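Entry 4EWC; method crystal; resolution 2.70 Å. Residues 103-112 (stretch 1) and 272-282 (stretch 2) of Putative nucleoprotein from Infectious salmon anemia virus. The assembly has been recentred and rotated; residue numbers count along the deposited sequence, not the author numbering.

Stretch 1 (103-112) EFDNFSKEAA
Stretch 2 272-282: DQLFAPGVKMM

A helix can dock against a segment far away in sequence without a single hydrogen bond between them, provided that knobs on one side find hollows on the other. The putative nucleoprotein of infectious salmon anemia virus offers a compact example. Residues 103-112 lie within a longer helix, with phi/psi near -60/-42 from 103 to 111 and -79/-7 at A112, and regular i to i+4 bonds, such as F107 N to E103 O at 2.9 Å and A111 N to F107 O at 2.8 Å. Residues 272-282 are less uniform: a weakly bonded helical turn at about 272-275, a bend through A276 (-141/82), P277 (-53/-33) and G278 (115/15), and a second helix that starts at V279 and runs on past M282. The closest backbone register is F104 with A276, whose CA atoms stand 7.5 Å apart, so side chains must fill the gap; together the two surfaces bury 376 Å².

The helix presents F104, F107 and A111, spaced three and four residues apart and therefore on one flank, each with its CA-to-CB bond directed toward the partner. D105, N106, K109 and E110 remain out of reach.

F107 is the principal knob. Its chi1 of -168° (t) and chi2 of 81° carry the ring into a hollow made by the bend and the residues around it. A276 O lies over one face, 4.2 Å from F107 CZ, while Q273 CG approaches the same CZ obliquely at 4.0 Å. The wall at Q273 is steadied from within its own stretch: its NE2 donates to P277 O at 3.2 Å, almost linearly at 173°, tying the first helical turn to the bend. G278, at the N-cap position of the second helix, comes within 4.2 Å of the ring, CA to F107 CE2. Its positive phi suits glycine: a CB here would be jammed against the preceding carbonyl oxygen and would clash with M281 CE at 3.0 Å.

M281, a selenomethionine, completes the hollow. Its CA-to-CB bond points sideways, but chi1 169° (t), chi2 -169° (t) and chi3 17° bring the end of the chain nearer the helix. Its CE meets the edge of the F107 ring, 3.3 Å from CE2, a very tight apolar contact. One turn further along the first helix, the selenium rests against the methyl of A111, with A111 CB 3.8 Å from M281 SE.

F104 packs differently. With chi1 167° (t) and chi2 77°, its ring serves as a platform for the aliphatic part of K280, which is extended through chi1 178°, chi2 151° and chi3 180° before chi4 turns to 59° (p). K280 CD sits 3.9 Å from the F104 ring centroid, only 12° off the normal, a CH-pi contact; K280 CG comes within 3.5 Å of F104 CZ. At the ring's edge lies M281 N, 4.0 Å from F104 CE1. Thus one ring meets a bend on one face and a selenomethionine at its edge, the other has a lysine chain over one face, and the contact is made by packing.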

ATOM      1  N   GLU A 103      16.152 -10.546 -25.242  1.00 85.42           N
ATOM      2  CA  GLU A 103      15.179 -11.174 -24.364  1.00 84.67           C
ATOM      3  C   GLU A 103      13.772 -10.918 -24.899  1.00 83.78           C
ATOM      4  O   GLU A 103      12.945 -11.835 -25.013  1.00 76.60           O
ATOM      5  CB  GLU A 103      15.305 -10.624 -22.940  1.00 79.27           C
ATOM      6  N   PHE A 104      13.514  -9.659 -25.231  1.00 81.82           N
ATOM      7  CA  PHE A 104      12.247  -9.275 -25.820  1.00 80.37           C
ATOM      8  C   PHE A 104      11.977 -10.061 -27.103  1.00 80.31           C
ATOM      9  O   PHE A 104      10.851 -10.512 -27.335  1.00 77.48           O
ATOM     10  CB  PHE A 104      12.202  -7.768 -26.097  1.00 76.67           C
ATOM     11  CG  PHE A 104      11.063  -7.359 -26.990  1.00 74.40           C
ATOM     12  CD1 PHE A 104       9.762  -7.270 -26.489  1.00 76.30           C
ATOM     13  CD2 PHE A 104      11.286  -7.083 -28.332  1.00 73.66           C
ATOM     14  CE1 PHE A 104       8.703  -6.904 -27.313  1.00 71.74           C
ATOM     15  CE2 PHE A 104      10.236  -6.719 -29.167  1.00 77.96           C
ATOM     16  CZ  PHE A 104       8.940  -6.625 -28.659  1.00 76.29           C
ATOM     17  N   ASP A 105      13.004 -10.223 -27.934  1.00 82.32           N
ATOM     18  CA  ASP A 105      12.865 -10.970 -29.188  1.00 81.29           C
ATOM     19  C   ASP A 105      12.397 -12.405 -28.947  1.00 79.95           C
ATOM     20  O   ASP A 105      11.591 -12.942 -29.708  1.00 77.92           O
ATOM     21  CB  ASP A 105      14.180 -10.979 -29.973  1.00 81.77           C
ATOM     22  CG  ASP A 105      14.296  -9.810 -30.944  1.00 87.94           C
ATOM     23  OD1 ASP A 105      13.254  -9.317 -31.445  1.00 81.42           O
ATOM     24  OD2 ASP A 105      15.444  -9.389 -31.218  1.00 89.35           O
ATOM     25  N   ASN A 106      12.907 -13.014 -27.880  1.00 77.97           N
ATOM     26  CA  ASN A 106      12.517 -14.366 -27.501  1.00 80.30           C
ATOM     27  C   ASN A 106      11.080 -14.427 -26.971  1.00 77.06           C
ATOM     28  O   ASN A 106      10.282 -15.263 -27.402  1.00 69.72           O
ATOM     29  CB  ASN A 106      13.488 -14.931 -26.454  1.00 84.31           C
ATOM     30  CG  ASN A 106      14.882 -15.175 -27.019  1.00 89.82           C
ATOM     31  OD1 ASN A 106      15.049 -15.350 -28.231  1.00 92.37           O
ATOM     32  ND2 ASN A 106      15.888 -15.188 -26.143  1.00 87.40           N
ATOM     33  N   PHE A 107      10.778 -13.531 -26.033  1.00 77.38           N
ATOM     34  CA  PHE A 107       9.427 -13.337 -25.502  1.00 71.06           C
ATOM     35  C   PHE A 107       8.417 -13.159 -26.629  1.00 67.14           C
ATOM     36  O   PHE A 107       7.389 -13.838 -26.649  1.00 65.57           O
ATOM     37  CB  PHE A 107       9.412 -12.115 -24.574  1.00 70.25           C
ATOM     38  CG  PHE A 107       8.162 -11.976 -23.739  1.00 62.85           C
ATOM     39  CD1 PHE A 107       8.000 -12.700 -22.571  1.00 60.22           C
ATOM     40  CD2 PHE A 107       7.186 -11.077 -24.088  1.00 61.54           C
ATOM     41  CE1 PHE A 107       6.870 -12.552 -21.795  1.00 56.56           C
ATOM     42  CE2 PHE A 107       6.060 -10.934 -23.313  1.00 57.75           C
ATOM     43  CZ  PHE A 107       5.899 -11.670 -22.170  1.00 57.15           C
ATOM     44  N   SER A 108       8.727 -12.265 -27.571  1.00 69.11           N
ATOM     45  CA  SER A 108       7.822 -11.967 -28.690  1.00 69.80           C
ATOM     46  C   SER A 108       7.641 -13.143 -29.641  1.00 67.82           C
ATOM     47  O   SER A 108       6.570 -13.332 -30.187  1.00 65.80           O
ATOM     48  CB  SER A 108       8.297 -10.755 -29.486  1.00 67.00           C
ATOM     49  OG  SER A 108       8.168  -9.588 -28.714  1.00 75.82           O
ATOM     50  N   LYS A 109       8.700 -13.919 -29.852  1.00 71.85           N
ATOM     51  CA  LYS A 109       8.621 -15.104 -30.701  1.00 68.87           C
ATOM     52  C   LYS A 109       7.717 -16.130 -30.030  1.00 68.64           C
ATOM     53  O   LYS A 109       6.891 -16.780 -30.673  1.00 66.71           O
ATOM     54  CB  LYS A 109      10.009 -15.717 -30.931  1.00 72.20           C
ATOM     55  CG  LYS A 109      10.089 -16.660 -32.136  1.00 68.53           C
ATOM     56  CD  LYS A 109      10.936 -17.900 -31.854  1.00 78.61           C
ATOM     57  CE  LYS A 109      10.237 -18.863 -30.882  1.00 85.11           C
ATOM     58  NZ  LYS A 109      10.924 -20.188 -30.766  1.00 75.26           N
ATOM     59  N   GLU A 110       7.875 -16.278 -28.723  1.00 66.62           N
ATOM     60  CA  GLU A 110       7.064 -17.247 -28.017  1.00 68.88           C
ATOM     61  C   GLU A 110       5.614 -16.790 -27.969  1.00 62.30           C
ATOM     62  O   GLU A 110       4.718 -17.594 -28.151  1.00 59.75           O
ATOM     63  CB  GLU A 110       7.612 -17.539 -26.608  1.00 64.06           C
ATOM     64  CG  GLU A 110       7.097 -18.853 -26.066  1.00 67.53           C
ATOM     65  CD  GLU A 110       7.255 -19.992 -27.076  1.00 72.85           C
ATOM     66  OE1 GLU A 110       8.422 -20.282 -27.441  1.00 75.52           O
ATOM     67  OE2 GLU A 110       6.226 -20.575 -27.519  1.00 65.94           O
ATOM     68  N   ALA A 111       5.404 -15.501 -27.723  1.00 62.75           N
ATOM     69  CA  ALA A 111       4.072 -14.910 -27.766  1.00 63.58           C
ATOM     70  C   ALA A 111       3.439 -15.015 -29.160  1.00 64.25           C
ATOM     71  O   ALA A 111       2.232 -15.211 -29.292  1.00 62.55           O
ATOM     72  CB  ALA A 111       4.134 -13.456 -27.322  1.00 60.16           C
ATOM     73  N   ALA A 112       4.265 -14.895 -30.193  1.00 62.42           N
ATOM     74  CA  ALA A 112       3.788 -14.926 -31.569  1.00 65.52           C
ATOM     75  C   ALA A 112       3.532 -16.340 -32.031  1.00 67.98           C
ATOM     76  O   ALA A 112       3.034 -16.566 -33.130  1.00 76.11           O
ATOM     77  CB  ALA A 112       4.768 -14.229 -32.515  1.00 65.56           C
ATOM     78  N   ASP A 272       9.934 -13.432 -15.131  1.00 55.25           N
ATOM     79  CA  ASP A 272      10.405 -12.663 -16.283  1.00 50.17           C
ATOM     80  C   ASP A 272       9.504 -11.497 -16.597  1.00 54.55           C
ATOM     81  O   ASP A 272       9.970 -10.439 -17.020  1.00 58.60           O
ATOM     82  CB  ASP A 272      10.531 -13.537 -17.520  1.00 51.15           C
ATOM     83  CG  ASP A 272      11.371 -14.774 -17.269  1.00 70.80           C
ATOM     84  OD1 ASP A 272      12.119 -14.822 -16.255  1.00 66.72           O
ATOM     85  OD2 ASP A 272      11.279 -15.710 -18.101  1.00 72.59           O
ATOM     86  N   GLN A 273       8.204 -11.678 -16.410  1.00 49.09           N
ATOM     87  CA  GLN A 273       7.289 -10.584 -16.703  1.00 52.09           C
ATOM     88  C   GLN A 273       7.407  -9.478 -15.675  1.00 49.38           C
ATOM     89  O   GLN A 273       6.897  -8.389 -15.884  1.00 51.18           O
ATOM     90  CB  GLN A 273       5.855 -11.082 -16.826  1.00 46.38           C
ATOM     91  CG  GLN A 273       5.488 -11.411 -18.231  1.00 44.37           C
ATOM     92  CD  GLN A 273       4.065 -11.867 -18.332  1.00 48.13           C
ATOM     93  OE1 GLN A 273       3.737 -12.991 -17.955  1.00 49.44           O
ATOM     94  NE2 GLN A 273       3.193 -10.986 -18.814  1.00 46.30           N
ATOM     95  N   LEU A 274       8.074  -9.762 -14.562  1.00 49.42           N
ATOM     96  CA  LEU A 274       8.444  -8.696 -13.638  1.00 48.94           C
ATOM     97  C   LEU A 274       9.434  -7.769 -14.351  1.00 50.59           C
ATOM     98  O   LEU A 274       9.315  -6.541 -14.302  1.00 53.01           O
ATOM     99  CB  LEU A 274       9.055  -9.268 -12.371  1.00 47.64           C
ATOM    100  CG  LEU A 274       9.512  -8.275 -11.313  1.00 46.08           C
ATOM    101  CD1 LEU A 274       8.476  -7.219 -11.132  1.00 46.39           C
ATOM    102  CD2 LEU A 274       9.737  -9.004 -10.004  1.00 51.43           C
ATOM    103  N   PHE A 275      10.392  -8.366 -15.048  1.00 48.87           N
ATOM    104  CA  PHE A 275      11.418  -7.585 -15.721  1.00 54.18           C
ATOM    105  C   PHE A 275      11.005  -7.056 -17.074  1.00 53.54           C
ATOM    106  O   PHE A 275      11.424  -5.969 -17.463  1.00 58.67           O
ATOM    107  CB  PHE A 275      12.744  -8.352 -15.791  1.00 50.14           C
ATOM    108  CG  PHE A 275      13.372  -8.537 -14.453  1.00 50.92           C
ATOM    109  CD1 PHE A 275      14.013  -7.484 -13.841  1.00 51.94           C
ATOM    110  CD2 PHE A 275      13.263  -9.741 -13.776  1.00 49.93           C
ATOM    111  CE1 PHE A 275      14.568  -7.626 -12.602  1.00 48.70           C
ATOM    112  CE2 PHE A 275      13.804  -9.897 -12.534  1.00 49.62           C
ATOM    113  CZ  PHE A 275      14.471  -8.830 -11.944  1.00 54.71           C
ATOM    114  N   ALA A 276      10.189  -7.812 -17.795  1.00 50.37           N
ATOM    115  CA  ALA A 276       9.672  -7.324 -19.076  1.00 51.46           C
ATOM    116  C   ALA A 276       8.202  -7.727 -19.263  1.00 44.89           C
ATOM    117  O   ALA A 276       7.907  -8.728 -19.905  1.00 46.34           O
ATOM    118  CB  ALA A 276      10.548  -7.822 -20.234  1.00 50.98           C
ATOM    119  N   PRO A 277       7.287  -6.942 -18.672  1.00 43.76           N
ATOM    120  CA  PRO A 277       5.843  -7.185 -18.584  1.00 46.13           C
ATOM    121  C   PRO A 277       5.192  -7.464 -19.924  1.00 48.13           C
ATOM    122  O   PRO A 277       4.214  -8.213 -19.981  1.00 48.38           O
ATOM    123  CB  PRO A 277       5.291  -5.858 -18.054  1.00 47.61           C
ATOM    124  CG  PRO A 277       6.391  -5.223 -17.402  1.00 46.10           C
ATOM    125  CD  PRO A 277       7.662  -5.690 -18.002  1.00 45.26           C
ATOM    126  N   GLY A 278       5.712  -6.847 -20.978  1.00 44.68           N
ATOM    127  CA  GLY A 278       5.145  -6.992 -22.301  1.00 47.37           C
ATOM    128  C   GLY A 278       4.577  -5.696 -22.862  1.00 53.79           C
ATOM    129  O   GLY A 278       3.838  -5.731 -23.841  1.00 55.47           O
ATOM    130  N   VAL A 279       4.934  -4.558 -22.257  1.00 55.30           N
ATOM    131  CA  VAL A 279       4.480  -3.235 -22.721  1.00 53.35           C
ATOM    132  C   VAL A 279       4.791  -3.012 -24.195  1.00 56.32           C
ATOM    133  O   VAL A 279       3.937  -2.593 -24.969  1.00 58.63           O
ATOM    134  CB  VAL A 279       5.181  -2.066 -21.998  1.00 47.46           C
ATOM    135  CG1 VAL A 279       4.536  -0.747 -22.425  1.00 60.11           C
ATOM    136  CG2 VAL A 279       5.104  -2.215 -20.511  1.00 48.22           C
ATOM    137  N   LYS A 280       6.039  -3.267 -24.561  1.00 53.51           N
ATOM    138  CA  LYS A 280       6.484  -3.104 -25.928  1.00 58.20           C
ATOM    139  C   LYS A 280       5.637  -3.901 -26.910  1.00 59.62           C
ATOM    140  O   LYS A 280       5.341  -3.427 -27.993  1.00 64.06           O
ATOM    141  CB  LYS A 280       7.955  -3.511 -26.061  1.00 63.29           C
ATOM    142  CG  LYS A 280       8.493  -3.406 -27.480  1.00 66.98           C
ATOM    143  CD  LYS A 280       9.994  -3.103 -27.497  1.00 78.78           C
ATOM    144  CE  LYS A 280      10.522  -3.003 -28.921  1.00 87.80           C
ATOM    145  NZ  LYS A 280       9.831  -1.943 -29.727  1.00 93.04           N
HETATM  146  N   MSE A 281       5.252  -5.112 -26.534  1.00 56.22           N
HETATM  147  CA  MSE A 281       4.494  -5.962 -27.432  1.00 56.50           C
HETATM  148  C   MSE A 281       3.107  -5.398 -27.667  1.00 60.27           C
HETATM  149  O   MSE A 281       2.614  -5.382 -28.795  1.00 63.21           O
HETATM  150  CB  MSE A 281       4.378  -7.377 -26.877  1.00 52.45           C
HETATM  151  CG  MSE A 281       3.390  -8.234 -27.632  1.00 53.13           C
HETATM  152 SE   MSE A 281       3.051  -9.871 -26.671  0.69 57.37          SE
HETATM  153  CE  MSE A 281       3.751  -9.296 -24.940  1.00 60.11           C
HETATM  154  N   MSE A 282       2.471  -4.947 -26.595  1.00 58.74           N
HETATM  155  CA  MSE A 282       1.145  -4.366 -26.702  1.00 56.87           C
HETATM  156  C   MSE A 282       1.208  -3.119 -27.582  1.00 61.12           C
HETATM  157  O   MSE A 282       0.375  -2.949 -28.483  1.00 60.22           O
HETATM  158  CB  MSE A 282       0.590  -4.026 -25.314  1.00 55.85           C
HETATM  159  CG  MSE A 282       0.541  -5.204 -24.365  1.00 53.67           C
HETATM  160 SE   MSE A 282      -0.679  -6.528 -25.124  0.75 62.10          SE
HETATM  161  CE  MSE A 282       0.546  -7.951 -25.317  1.00 54.34           C
TER